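Local coordinates for protein alpha-glucosidase (Bacteroides thetaiotaomicron, PDB 5XFM) that hydrolyses glycosidic bonds as a family 97 glycoside hydrolase, acting as both a beta-L-arabinopyranosidase and an alpha-galactosidase, at residues T298-L303 against G307-D312. The protein carries 1 engineered substitution. Sequence-based numbering, arbitrary orientation.
Sequences TWSWIL and GSINYD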
ATOM      1  N   THR A 298       6.706  10.794 -16.993  1.00 26.68           N
ATOM      2  CA  THR A 298       6.007  10.329 -18.179  1.00 24.23           C
ATOM      3  C   THR A 298       6.409   8.881 -18.434  1.00 21.80           C
ATOM      4  O   THR A 298       7.497   8.446 -18.051  1.00 20.12           O
ATOM      5  CB  THR A 298       6.299  11.198 -19.410  1.00 21.23           C
ATOM      6  OG1 THR A 298       7.712  11.265 -19.623  1.00 22.72           O
ATOM      7  CG2 THR A 298       5.756  12.603 -19.199  1.00 25.64           C
ATOM      8  N   TRP A 299       5.541   8.141 -19.105  1.00 18.80           N
ATOM      9  CA  TRP A 299       5.652   6.696 -19.116  1.00 21.79           C
ATOM     10  C   TRP A 299       5.062   6.160 -20.408  1.00 22.71           C
ATOM     11  O   TRP A 299       3.841   6.082 -20.548  1.00 22.47           O
ATOM     12  CB  TRP A 299       4.927   6.120 -17.892  1.00 18.10           C
ATOM     13  CG  TRP A 299       5.008   4.635 -17.729  1.00 17.82           C
ATOM     14  CD1 TRP A 299       6.001   3.808 -18.174  1.00 15.42           C
ATOM     15  CD2 TRP A 299       4.068   3.802 -17.041  1.00 17.86           C
ATOM     16  NE1 TRP A 299       5.729   2.507 -17.815  1.00 15.97           N
ATOM     17  CE2 TRP A 299       4.547   2.476 -17.120  1.00 19.45           C
ATOM     18  CE3 TRP A 299       2.862   4.047 -16.373  1.00 17.62           C
ATOM     19  CZ2 TRP A 299       3.865   1.399 -16.547  1.00 19.92           C
ATOM     20  CZ3 TRP A 299       2.180   2.974 -15.815  1.00 16.07           C
ATOM     21  CH2 TRP A 299       2.687   1.668 -15.901  1.00 15.68           C
ATOM     22  N   SER A 300       5.930   5.838 -21.364  1.00 20.51           N
ATOM     23  CA  SER A 300       5.488   5.450 -22.701  1.00 19.41           C
ATOM     24  C   SER A 300       4.794   4.084 -22.740  1.00 22.97           C
ATOM     25  O   SER A 300       3.808   3.905 -23.455  1.00 25.78           O
ATOM     26  CB  SER A 300       6.676   5.478 -23.682  1.00 20.90           C
ATOM     27  OG  SER A 300       7.510   4.335 -23.568  1.00 21.68           O
ATOM     28  N   TRP A 301       5.294   3.128 -21.964  1.00 20.21           N
ATOM     29  CA  TRP A 301       4.819   1.750 -22.077  1.00 21.79           C
ATOM     30  C   TRP A 301       3.343   1.551 -21.710  1.00 21.19           C
ATOM     31  O   TRP A 301       2.711   0.646 -22.222  1.00 20.59           O
ATOM     32  CB  TRP A 301       5.675   0.813 -21.218  1.00 21.97           C
ATOM     33  CG  TRP A 301       5.208  -0.610 -21.280  1.00 24.65           C
ATOM     34  CD1 TRP A 301       5.598  -1.570 -22.171  1.00 24.24           C
ATOM     35  CD2 TRP A 301       4.234  -1.224 -20.430  1.00 25.23           C
ATOM     36  NE1 TRP A 301       4.933  -2.748 -21.920  1.00 21.88           N
ATOM     37  CE2 TRP A 301       4.088  -2.559 -20.857  1.00 29.58           C
ATOM     38  CE3 TRP A 301       3.468  -0.773 -19.349  1.00 22.33           C
ATOM     39  CZ2 TRP A 301       3.211  -3.450 -20.236  1.00 25.07           C
ATOM     40  CZ3 TRP A 301       2.602  -1.657 -18.735  1.00 26.28           C
ATOM     41  CH2 TRP A 301       2.481  -2.980 -19.178  1.00 26.40           C
ATOM     42  N   ILE A 302       2.802   2.332 -20.784  1.00 25.40           N
ATOM     43  CA  ILE A 302       1.428   2.066 -20.349  1.00 25.49           C
ATOM     44  C   ILE A 302       0.431   2.140 -21.527  1.00 24.94           C
ATOM     45  O   ILE A 302      -0.374   1.228 -21.720  1.00 22.77           O
ATOM     46  CB  ILE A 302       0.989   3.011 -19.196  1.00 16.37           C
ATOM     47  CG1 ILE A 302      -0.463   2.739 -18.806  1.00 22.64           C
ATOM     48  CG2 ILE A 302       1.194   4.482 -19.542  1.00 20.00           C
ATOM     49  CD1 ILE A 302      -0.715   1.318 -18.372  1.00 22.71           C
ATOM     50  N   LEU A 303       0.531   3.179 -22.348  1.00 25.71           N
ATOM     51  CA  LEU A 303      -0.392   3.346 -23.468  1.00 23.70           C
ATOM     52  C   LEU A 303       0.181   2.944 -24.828  1.00 23.83           C
ATOM     53  O   LEU A 303      -0.573   2.589 -25.735  1.00 28.75           O
ATOM     54  CB  LEU A 303      -0.869   4.799 -23.530  1.00 27.03           C
ATOM     55  CG  LEU A 303      -1.976   5.149 -22.538  1.00 22.12           C
ATOM     56  CD1 LEU A 303      -2.328   6.623 -22.622  1.00 22.27           C
ATOM     57  CD2 LEU A 303      -3.195   4.293 -22.822  1.00 21.01           C
ATOM     58  N   GLY A 307       6.043  -1.586 -28.192  1.00 23.96           N
ATOM     59  CA  GLY A 307       6.438  -0.906 -29.414  1.00 21.87           C
ATOM     60  C   GLY A 307       7.067   0.453 -29.166  1.00 26.57           C
ATOM     61  O   GLY A 307       7.694   1.028 -30.056  1.00 28.32           O
ATOM     62  N   SER A 308       6.905   0.970 -27.951  1.00 22.50           N
ATOM     63  CA  SER A 308       7.447   2.281 -27.605  1.00 22.52           C
ATOM     64  C   SER A 308       8.877   2.220 -27.060  1.00 22.72           C
ATOM     65  O   SER A 308       9.535   3.250 -26.890  1.00 17.47           O
ATOM     66  CB  SER A 308       6.538   2.960 -26.588  1.00 20.16           C
ATOM     67  OG  SER A 308       6.456   2.187 -25.405  1.00 22.33           O
ATOM     68  N   ILE A 309       9.363   1.013 -26.802  1.00 21.13           N
ATOM     69  CA  ILE A 309      10.689   0.858 -26.218  1.00 21.95           C
ATOM     70  C   ILE A 309      11.755   0.937 -27.302  1.00 18.19           C
ATOM     71  O   ILE A 309      12.298  -0.077 -27.751  1.00 17.13           O
ATOM     72  CB  ILE A 309      10.812  -0.460 -25.437  1.00 23.85           C
ATOM     73  CG1 ILE A 309       9.661  -0.557 -24.439  1.00 23.95           C
ATOM     74  CG2 ILE A 309      12.144  -0.526 -24.707  1.00 19.13           C
ATOM     75  CD1 ILE A 309       9.680   0.541 -23.395  1.00 17.42           C
ATOM     76  N   ASN A 310      12.019   2.167 -27.728  1.00 19.22           N
ATOM     77  CA  ASN A 310      13.057   2.474 -28.704  1.00 22.53           C
ATOM     78  C   ASN A 310      13.514   3.908 -28.481  1.00 22.36           C
ATOM     79  O   ASN A 310      12.832   4.675 -27.807  1.00 19.83           O
ATOM     80  CB  ASN A 310      12.553   2.281 -30.142  1.00 18.92           C
ATOM     81  CG  ASN A 310      11.313   3.105 -30.437  1.00 22.56           C
ATOM     82  OD1 ASN A 310      11.400   4.305 -30.695  1.00 25.47           O
ATOM     83  ND2 ASN A 310      10.151   2.462 -30.403  1.00 17.72           N
ATOM     84  N   TYR A 311      14.659   4.267 -29.055  1.00 27.78           N
ATOM     85  CA  TYR A 311      15.276   5.570 -28.810  1.00 25.30           C
ATOM     86  C   TYR A 311      14.347   6.757 -29.095  1.00 20.80           C
ATOM     87  O   TYR A 311      14.197   7.643 -28.257  1.00 29.93           O
ATOM     88  CB  TYR A 311      16.559   5.704 -29.641  1.00 25.52           C
ATOM     89  CG  TYR A 311      17.439   6.865 -29.226  1.00 27.44           C
ATOM     90  CD1 TYR A 311      17.214   8.146 -29.715  1.00 30.22           C
ATOM     91  CD2 TYR A 311      18.483   6.683 -28.326  1.00 30.07           C
ATOM     92  CE1 TYR A 311      18.012   9.209 -29.333  1.00 27.62           C
ATOM     93  CE2 TYR A 311      19.286   7.743 -27.937  1.00 30.47           C
ATOM     94  CZ  TYR A 311      19.043   9.003 -28.446  1.00 29.39           C
ATOM     95  OH  TYR A 311      19.833  10.061 -28.063  1.00 37.65           O
ATOM     96  N   ASP A 312      13.712   6.762 -30.261  1.00 20.26           N
ATOM     97  CA  ASP A 312      12.967   7.935 -30.717  1.00 26.01           C
ATOM     98  C   ASP A 312      11.685   8.189 -29.926  1.00 22.97           C
ATOM     99  O   ASP A 312      11.352   9.335 -29.622  1.00 26.24           O
ATOM    100  CB  ASP A 312      12.622   7.790 -32.208  1.00 22.97           C
ATOM    101  CG  ASP A 312      13.846   7.877 -33.106  1.00 24.82           C
ATOM    102  OD1 ASP A 312      14.905   8.363 -32.645  1.00 28.91           O
ATOM    103  OD2 ASP A 312      13.750   7.459 -34.277  1.00 32.91           O
TER
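Two serine hydroxyls meet at an angle here: Ser300 OG lies 3.0 Å from Ser308 OG, within hydrogen-bonding range, though the Ser300 proton has another acceptor to choose from and the bond is not settled. Each serine starts its side chain toward the opposite segment, and each rotates OG into the space between its own backbone N and carbonyl carbon, chi1 79° for Ser300 and 61° for Ser308. The methylenes lie alongside each other at ordinary van der Waals distance, Ser300 CB 3.8 Å from Ser308 CB. Each hydroxyl also has a partner beyond the pair. Ser300 OG is hydrogen-bonded to the amide NE2 of Gln314, and Ser308 OG to the backbone O of Gln305, in the link between the segments. Gln314 NE2 reaches the Ser308 carbonyl as well, so one side-chain amide from helix 311-324 ties both residues together.

Ser308 OG also sits 3.7 Å from Trp301 CA, against the short helix 300-304. With CG anti to the backbone N (chi1 179°), the Trp301 indole is carried clear of the serines; its NE1 bonds Asp306 OD1, and the side chain meets Glu458, a calcium ligand. Ile309 CD1 comes to 4.4 Å from Ser300 OG, a loose approach of a methyl to a hydroxyl oxygen. Ile309 is the centre of an inverse gamma turn, spanned by the bond from Asn310 N to Ser308 O, 2.8 Å long. Asn310, the last residue of that turn, is also the N-cap of helix 311-324. The whole is a beta-alpha connection of the TIM-barrel-type catalytic domain: strand 295-299 ends, a short helix turns the chain, and the serine pair joins that helix to the lead-in of helix 311-324, on the way to neighbouring parallel strand 328-331.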